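Local coordinates for protein L-threonine-O-3-phosphate decarboxylase (Porphyromonas gingivalis, PDB 3FKD) that probably binds pyridoxal 5'-phosphate and probably decarboxylates L-threonine O-3-phosphate, as a member of the class I and II aminotransferase family, at residues Glu16-Gly28 with Arg319-Phe331. Sequence-based numbering, arbitrary orientation.
Sequences EIVNFSTTVWTDG and RITTQRPAQNQLF
The F20 ring lies between Q323 and F331. CG of Q323 makes a CH-pi contact with one face, 3.7 Å from the ring centroid, while CD1 of F331 lies over the centre of the opposite face, the two rings meeting obliquely with their planes at 48°. At the F20 edge sit the carbonyl O of Q327 and OD1 of N328. The R319 guanidinium has CG2 of T23 over one face, 3.5 Å from CZ, and the carbonyl O of S21 at its edge, 2.8 Å from NH2. A bend at chi3 (58°) turns the R319 chain back to reach that carbonyl. T321 N donates to F20 O (3.0 Å, 169°), and a bend at chi2 lets Q323 NE2 bond T321 O, with a water linking NE2 to V24 O. Farther out, R324 NE donates to the syn lone pair of D27 OD2 at 2.9 Å, in a salt bridge. The T23 hydroxyl turns elsewhere, to Y169, and M302 of strand 302-306 touches both F20 and F331. Strands 18-19 and 317-321 flank 302-306 in a mixed sheet, consistent with the small domain of a fold type I pyridoxal-phosphate enzyme. Here backbone carbonyls are satisfied beside a buried aromatic pair, and the D27-R324 salt bridge, both residues exposed, closes the outer end.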
ATOM      1  N   GLU A  16       8.854 -26.448   7.083  1.00 49.71           N
ATOM      2  CA  GLU A  16       9.466 -27.330   8.087  1.00 51.35           C
ATOM      3  C   GLU A  16       9.402 -26.749   9.534  1.00 49.88           C
ATOM      4  O   GLU A  16       9.364 -27.493  10.517  1.00 48.57           O
ATOM      5  CB  GLU A  16      10.899 -27.701   7.667  1.00 49.94           C
ATOM      6  CG  GLU A  16      11.553 -28.809   8.493  1.00 51.69           C
ATOM      7  CD  GLU A  16      10.911 -30.199   8.321  1.00 55.52           C
ATOM      8  OE1 GLU A  16       9.933 -30.352   7.551  1.00 60.49           O
ATOM      9  OE2 GLU A  16      11.400 -31.153   8.959  1.00 54.03           O
ATOM     10  N   ILE A  17       9.384 -25.421   9.653  1.00 48.19           N
ATOM     11  CA  ILE A  17       9.042 -24.773  10.919  1.00 43.15           C
ATOM     12  C   ILE A  17       7.516 -24.638  11.095  1.00 40.98           C
ATOM     13  O   ILE A  17       6.811 -24.199  10.183  1.00 41.86           O
ATOM     14  CB  ILE A  17       9.664 -23.376  11.026  1.00 42.61           C
ATOM     15  CG1 ILE A  17      11.177 -23.478  11.270  1.00 44.20           C
ATOM     16  CG2 ILE A  17       8.986 -22.576  12.151  1.00 39.14           C
ATOM     17  CD1 ILE A  17      11.901 -22.090  11.328  1.00 44.96           C
ATOM     18  N   VAL A  18       7.016 -25.016  12.274  1.00 37.28           N
ATOM     19  CA  VAL A  18       5.591 -24.913  12.596  1.00 33.81           C
ATOM     20  C   VAL A  18       5.279 -23.587  13.296  1.00 32.07           C
ATOM     21  O   VAL A  18       5.904 -23.257  14.326  1.00 32.19           O
ATOM     22  CB  VAL A  18       5.158 -26.083  13.491  1.00 31.76           C
ATOM     23  CG1 VAL A  18       3.639 -26.021  13.810  1.00 29.09           C
ATOM     24  CG2 VAL A  18       5.549 -27.409  12.827  1.00 32.95           C
ATOM     25  N   ASN A  19       4.330 -22.829  12.743  1.00 27.28           N
ATOM     26  CA  ASN A  19       4.128 -21.459  13.185  1.00 25.54           C
ATOM     27  C   ASN A  19       2.943 -21.276  14.117  1.00 25.62           C
ATOM     28  O   ASN A  19       1.810 -21.517  13.727  1.00 24.12           O
ATOM     29  CB  ASN A  19       3.994 -20.527  11.998  1.00 24.91           C
ATOM     30  CG  ASN A  19       4.300 -19.095  12.363  1.00 24.92           C
ATOM     31  OD1 ASN A  19       4.395 -18.745  13.533  1.00 24.74           O
ATOM     32  ND2 ASN A  19       4.463 -18.264  11.364  1.00 23.53           N
ATOM     33  N   PHE A  20       3.232 -20.849  15.352  1.00 24.92           N
ATOM     34  CA  PHE A  20       2.236 -20.659  16.413  1.00 23.62           C
ATOM     35  C   PHE A  20       2.098 -19.140  16.678  1.00 22.77           C
ATOM     36  O   PHE A  20       1.288 -18.702  17.485  1.00 22.85           O
ATOM     37  CB  PHE A  20       2.632 -21.418  17.729  1.00 25.55           C
ATOM     38  CG  PHE A  20       2.609 -22.933  17.625  1.00 24.81           C
ATOM     39  CD1 PHE A  20       1.487 -23.657  18.011  1.00 25.15           C
ATOM     40  CD2 PHE A  20       3.703 -23.624  17.153  1.00 24.72           C
ATOM     41  CE1 PHE A  20       1.443 -25.046  17.883  1.00 25.69           C
ATOM     42  CE2 PHE A  20       3.662 -24.998  17.042  1.00 26.91           C
ATOM     43  CZ  PHE A  20       2.528 -25.710  17.394  1.00 25.59           C
ATOM     44  N   SER A  21       2.877 -18.334  15.970  1.00 23.52           N
ATOM     45  CA  SER A  21       2.983 -16.899  16.257  1.00 22.67           C
ATOM     46  C   SER A  21       2.069 -15.945  15.447  1.00 22.63           C
ATOM     47  O   SER A  21       2.086 -14.745  15.688  1.00 22.20           O
ATOM     48  CB  SER A  21       4.416 -16.472  16.038  1.00 22.40           C
ATOM     49  OG  SER A  21       4.624 -16.206  14.669  1.00 22.90           O
ATOM     50  N   THR A  22       1.303 -16.461  14.486  1.00 19.78           N
ATOM     51  CA  THR A  22       0.462 -15.615  13.672  1.00 19.44           C
ATOM     52  C   THR A  22      -1.026 -15.796  13.966  1.00 18.78           C
ATOM     53  O   THR A  22      -1.464 -16.868  14.312  1.00 19.70           O
ATOM     54  CB  THR A  22       0.792 -15.714  12.107  1.00 21.13           C
ATOM     55  OG1 THR A  22       0.080 -16.793  11.487  1.00 21.08           O
ATOM     56  CG2 THR A  22       2.307 -15.863  11.852  1.00 21.58           C
ATOM     57  N   THR A  23      -1.790 -14.722  13.858  1.00 17.97           N
ATOM     58  CA  THR A  23      -3.220 -14.813  13.989  1.00 18.51           C
ATOM     59  C   THR A  23      -3.836 -14.945  12.611  1.00 20.01           C
ATOM     60  O   THR A  23      -4.964 -14.554  12.402  1.00 20.72           O
ATOM     61  CB  THR A  23      -3.815 -13.595  14.710  1.00 20.23           C
ATOM     62  OG1 THR A  23      -3.452 -12.397  14.021  1.00 19.61           O
ATOM     63  CG2 THR A  23      -3.312 -13.528  16.175  1.00 20.54           C
ATOM     64  N   VAL A  24      -3.085 -15.496  11.666  1.00 20.42           N
ATOM     65  CA  VAL A  24      -3.617 -15.805  10.345  1.00 19.37           C
ATOM     66  C   VAL A  24      -4.126 -17.259  10.231  1.00 19.48           C
ATOM     67  O   VAL A  24      -3.426 -18.195  10.571  1.00 20.44           O
ATOM     68  CB  VAL A  24      -2.548 -15.507   9.256  1.00 18.78           C
ATOM     69  CG1 VAL A  24      -3.030 -15.912   7.875  1.00 17.07           C
ATOM     70  CG2 VAL A  24      -2.142 -14.010   9.304  1.00 18.73           C
ATOM     71  N   TRP A  25      -5.350 -17.439   9.746  1.00 20.72           N
ATOM     72  CA  TRP A  25      -5.820 -18.770   9.354  1.00 21.85           C
ATOM     73  C   TRP A  25      -5.030 -19.331   8.165  1.00 21.37           C
ATOM     74  O   TRP A  25      -5.188 -18.913   7.036  1.00 19.62           O
ATOM     75  CB  TRP A  25      -7.333 -18.800   9.096  1.00 21.29           C
ATOM     76  CG  TRP A  25      -7.794 -20.068   8.430  1.00 23.50           C
ATOM     77  CD1 TRP A  25      -8.344 -20.179   7.185  1.00 23.23           C
ATOM     78  CD2 TRP A  25      -7.721 -21.405   8.955  1.00 23.47           C
ATOM     79  NE1 TRP A  25      -8.631 -21.483   6.905  1.00 24.86           N
ATOM     80  CE2 TRP A  25      -8.266 -22.267   7.967  1.00 24.78           C
ATOM     81  CE3 TRP A  25      -7.273 -21.953  10.160  1.00 23.05           C
ATOM     82  CZ2 TRP A  25      -8.351 -23.658   8.134  1.00 23.84           C
ATOM     83  CZ3 TRP A  25      -7.363 -23.342  10.338  1.00 25.13           C
ATOM     84  CH2 TRP A  25      -7.901 -24.181   9.323  1.00 26.16           C
ATOM     85  N   THR A  26      -4.206 -20.333   8.446  1.00 24.42           N
ATOM     86  CA  THR A  26      -3.166 -20.785   7.511  1.00 24.16           C
ATOM     87  C   THR A  26      -3.464 -22.079   6.721  1.00 25.29           C
ATOM     88  O   THR A  26      -2.845 -22.353   5.698  1.00 23.18           O
ATOM     89  CB  THR A  26      -1.835 -20.849   8.281  1.00 22.50           C
ATOM     90  OG1 THR A  26      -1.132 -19.606   8.089  1.00 22.79           O
ATOM     91  CG2 THR A  26      -0.986 -22.015   7.891  1.00 22.72           C
ATOM     92  N   ASP A  27      -4.428 -22.852   7.200  1.00 26.45           N
ATOM     93  CA  ASP A  27      -4.692 -24.174   6.658  1.00 28.18           C
ATOM     94  C   ASP A  27      -5.786 -24.174   5.586  1.00 27.68           C
ATOM     95  O   ASP A  27      -6.282 -25.228   5.235  1.00 28.62           O
ATOM     96  CB  ASP A  27      -5.054 -25.156   7.790  1.00 28.81           C
ATOM     97  CG  ASP A  27      -3.969 -26.201   8.042  1.00 33.55           C
ATOM     98  OD1 ASP A  27      -2.823 -25.942   7.660  1.00 35.22           O
ATOM     99  OD2 ASP A  27      -4.253 -27.287   8.614  1.00 35.75           O
ATOM    100  N   GLY A  28      -6.156 -23.003   5.071  1.00 27.04           N
ATOM    101  CA  GLY A  28      -7.171 -22.909   4.033  1.00 27.75           C
ATOM    102  C   GLY A  28      -6.768 -23.624   2.747  1.00 32.40           C
ATOM    103  O   GLY A  28      -5.599 -23.889   2.531  1.00 29.75           O
ATOM    104  N   ARG A 319       1.743 -15.055  22.881  1.00 23.36           N
ATOM    105  CA  ARG A 319       0.506 -15.336  22.166  1.00 23.14           C
ATOM    106  C   ARG A 319       0.698 -16.638  21.383  1.00 22.84           C
ATOM    107  O   ARG A 319       1.707 -16.795  20.698  1.00 22.16           O
ATOM    108  CB  ARG A 319       0.128 -14.179  21.203  1.00 23.28           C
ATOM    109  CG  ARG A 319      -1.329 -14.260  20.682  1.00 21.16           C
ATOM    110  CD  ARG A 319      -1.657 -13.242  19.661  1.00 18.83           C
ATOM    111  NE  ARG A 319      -0.744 -13.390  18.553  1.00 21.87           N
ATOM    112  CZ  ARG A 319      -0.381 -12.415  17.729  1.00 20.15           C
ATOM    113  NH1 ARG A 319      -0.879 -11.180  17.861  1.00 19.06           N
ATOM    114  NH2 ARG A 319       0.468 -12.695  16.763  1.00 20.42           N
ATOM    115  N   ILE A 320      -0.265 -17.554  21.496  1.00 21.16           N
ATOM    116  CA  ILE A 320      -0.237 -18.825  20.776  1.00 21.36           C
ATOM    117  C   ILE A 320      -1.514 -19.089  19.946  1.00 22.65           C
ATOM    118  O   ILE A 320      -2.622 -19.029  20.492  1.00 22.09           O
ATOM    119  CB  ILE A 320      -0.120 -20.006  21.739  1.00 22.91           C
ATOM    120  CG1 ILE A 320       0.965 -19.775  22.800  1.00 23.36           C
ATOM    121  CG2 ILE A 320       0.073 -21.323  20.969  1.00 23.48           C
ATOM    122  CD1 ILE A 320       2.280 -20.378  22.468  1.00 24.56           C
ATOM    123  N   THR A 321      -1.359 -19.381  18.643  1.00 20.15           N
ATOM    124  CA  THR A 321      -2.469 -19.842  17.815  1.00 21.24           C
ATOM    125  C   THR A 321      -2.496 -21.357  17.634  1.00 21.53           C
ATOM    126  O   THR A 321      -1.538 -21.949  17.144  1.00 22.60           O
ATOM    127  CB  THR A 321      -2.434 -19.232  16.389  1.00 21.91           C
ATOM    128  OG1 THR A 321      -2.218 -17.829  16.491  1.00 21.86           O
ATOM    129  CG2 THR A 321      -3.752 -19.518  15.622  1.00 18.53           C
ATOM    130  N   THR A 322      -3.618 -21.964  17.990  1.00 21.48           N
ATOM    131  CA  THR A 322      -3.876 -23.384  17.730  1.00 22.27           C
ATOM    132  C   THR A 322      -3.548 -23.820  16.292  1.00 21.13           C
ATOM    133  O   THR A 322      -4.138 -23.345  15.343  1.00 20.84           O
ATOM    134  CB  THR A 322      -5.339 -23.684  18.024  1.00 23.59           C
ATOM    135  OG1 THR A 322      -5.631 -23.264  19.359  1.00 24.93           O
ATOM    136  CG2 THR A 322      -5.713 -25.194  17.770  1.00 24.18           C
ATOM    137  N   GLN A 323      -2.597 -24.730  16.173  1.00 22.65           N
ATOM    138  CA  GLN A 323      -2.211 -25.345  14.915  1.00 24.28           C
ATOM    139  C   GLN A 323      -2.904 -26.715  14.801  1.00 26.55           C
ATOM    140  O   GLN A 323      -3.974 -26.899  15.356  1.00 26.43           O
ATOM    141  CB  GLN A 323      -0.688 -25.427  14.835  1.00 23.66           C
ATOM    142  CG  GLN A 323      -0.001 -24.030  14.846  1.00 24.39           C
ATOM    143  CD  GLN A 323      -0.623 -23.040  13.791  1.00 24.27           C
ATOM    144  OE1 GLN A 323      -0.673 -23.343  12.602  1.00 22.47           O
ATOM    145  NE2 GLN A 323      -1.132 -21.905  14.256  1.00 20.45           N
ATOM    146  N   ARG A 324      -2.350 -27.669  14.077  1.00 27.23           N
ATOM    147  CA  ARG A 324      -3.017 -28.995  14.038  1.00 31.31           C
ATOM    148  C   ARG A 324      -2.890 -29.819  15.369  1.00 30.67           C
ATOM    149  O   ARG A 324      -1.985 -29.586  16.169  1.00 31.27           O
ATOM    150  CB  ARG A 324      -2.495 -29.819  12.865  1.00 29.71           C
ATOM    151  CG  ARG A 324      -2.865 -29.260  11.521  1.00 31.91           C
ATOM    152  CD  ARG A 324      -2.056 -29.958  10.426  1.00 35.56           C
ATOM    153  NE  ARG A 324      -2.183 -29.291   9.133  1.00 40.92           N
ATOM    154  CZ  ARG A 324      -1.552 -29.671   8.021  1.00 43.98           C
ATOM    155  NH1 ARG A 324      -1.745 -28.994   6.896  1.00 47.60           N
ATOM    156  NH2 ARG A 324      -0.732 -30.721   8.027  1.00 41.86           N
ATOM    157  N   PRO A 325      -3.790 -30.786  15.605  1.00 30.65           N
ATOM    158  CA  PRO A 325      -3.683 -31.544  16.865  1.00 30.89           C
ATOM    159  C   PRO A 325      -2.317 -32.190  17.051  1.00 32.53           C
ATOM    160  O   PRO A 325      -1.645 -31.895  18.050  1.00 34.53           O
ATOM    161  CB  PRO A 325      -4.772 -32.593  16.739  1.00 25.54           C
ATOM    162  CG  PRO A 325      -5.792 -31.958  15.888  1.00 31.25           C
ATOM    163  CD  PRO A 325      -5.002 -31.161  14.853  1.00 29.89           C
ATOM    164  N   ALA A 326      -1.884 -33.008  16.103  1.00 29.38           N
ATOM    165  CA  ALA A 326      -0.528 -33.531  16.164  1.00 31.16           C
ATOM    166  C   ALA A 326       0.546 -32.444  16.438  1.00 32.84           C
ATOM    167  O   ALA A 326       1.477 -32.688  17.169  1.00 37.63           O
ATOM    168  CB  ALA A 326      -0.186 -34.345  14.917  1.00 27.43           C
ATOM    169  N   GLN A 327       0.435 -31.256  15.859  1.00 32.45           N
ATOM    170  CA  GLN A 327       1.447 -30.222  16.109  1.00 32.48           C
ATOM    171  C   GLN A 327       1.267 -29.687  17.510  1.00 32.97           C
ATOM    172  O   GLN A 327       2.227 -29.337  18.165  1.00 34.08           O
ATOM    173  CB  GLN A 327       1.308 -29.058  15.109  1.00 33.10           C
ATOM    174  CG  GLN A 327       2.189 -29.155  13.839  1.00 33.15           C
ATOM    175  CD  GLN A 327       1.477 -28.747  12.556  1.00 28.62           C
ATOM    176  OE1 GLN A 327       0.393 -28.156  12.564  1.00 28.71           O
ATOM    177  NE2 GLN A 327       2.073 -29.106  11.450  1.00 26.65           N
ATOM    178  N   ASN A 328       0.009 -29.593  17.941  1.00 34.08           N
ATOM    179  CA  ASN A 328      -0.326 -29.080  19.257  1.00 33.02           C
ATOM    180  C   ASN A 328       0.227 -30.044  20.293  1.00 34.48           C
ATOM    181  O   ASN A 328       0.855 -29.644  21.264  1.00 33.12           O
ATOM    182  CB  ASN A 328      -1.848 -28.917  19.435  1.00 30.29           C
ATOM    183  CG  ASN A 328      -2.456 -27.914  18.472  1.00 29.68           C
ATOM    184  OD1 ASN A 328      -1.757 -27.085  17.896  1.00 28.11           O
ATOM    185  ND2 ASN A 328      -3.779 -27.988  18.297  1.00 29.55           N
ATOM    186  N   GLN A 329       0.003 -31.330  20.055  1.00 36.30           N
ATOM    187  CA  GLN A 329       0.473 -32.355  20.972  1.00 39.34           C
ATOM    188  C   GLN A 329       1.991 -32.192  21.127  1.00 39.84           C
ATOM    189  O   GLN A 329       2.527 -32.080  22.232  1.00 41.59           O
ATOM    190  CB  GLN A 329       0.085 -33.747  20.454  1.00 38.97           C
ATOM    191  CG  GLN A 329       0.272 -34.896  21.458  1.00 51.72           C
ATOM    192  CD  GLN A 329      -0.743 -34.884  22.627  1.00 59.64           C
ATOM    193  OE1 GLN A 329      -1.318 -33.832  22.963  1.00 59.55           O
ATOM    194  NE2 GLN A 329      -0.961 -36.065  23.249  1.00 55.00           N
ATOM    195  N   LEU A 330       2.669 -32.119  19.998  1.00 37.87           N
ATOM    196  CA  LEU A 330       4.111 -32.009  19.972  1.00 40.21           C
ATOM    197  C   LEU A 330       4.646 -30.662  20.513  1.00 42.68           C
ATOM    198  O   LEU A 330       5.827 -30.544  20.870  1.00 45.43           O
ATOM    199  CB  LEU A 330       4.563 -32.228  18.548  1.00 39.49           C
ATOM    200  CG  LEU A 330       6.046 -32.121  18.268  1.00 46.06           C
ATOM    201  CD1 LEU A 330       6.831 -32.821  19.369  1.00 46.57           C
ATOM    202  CD2 LEU A 330       6.309 -32.720  16.874  1.00 47.98           C
ATOM    203  N   PHE A 331       3.785 -29.654  20.590  1.00 36.95           N
ATOM    204  CA  PHE A 331       4.176 -28.389  21.186  1.00 37.47           C
ATOM    205  C   PHE A 331       4.109 -28.482  22.710  1.00 37.81           C
ATOM    206  O   PHE A 331       4.866 -27.832  23.421  1.00 36.86           O
ATOM    207  CB  PHE A 331       3.287 -27.264  20.649  1.00 35.83           C
ATOM    208  CG  PHE A 331       3.372 -25.993  21.428  1.00 32.46           C
ATOM    209  CD1 PHE A 331       3.925 -24.864  20.867  1.00 31.57           C
ATOM    210  CD2 PHE A 331       2.878 -25.919  22.718  1.00 33.92           C
ATOM    211  CE1 PHE A 331       3.988 -23.674  21.589  1.00 31.77           C
ATOM    212  CE2 PHE A 331       2.948 -24.749  23.450  1.00 31.02           C
ATOM    213  CZ  PHE A 331       3.497 -23.629  22.890  1.00 32.43           C
TER
HETATM  214  O   HOH W   1      -1.749 -20.060  11.891  1.00 23.57           O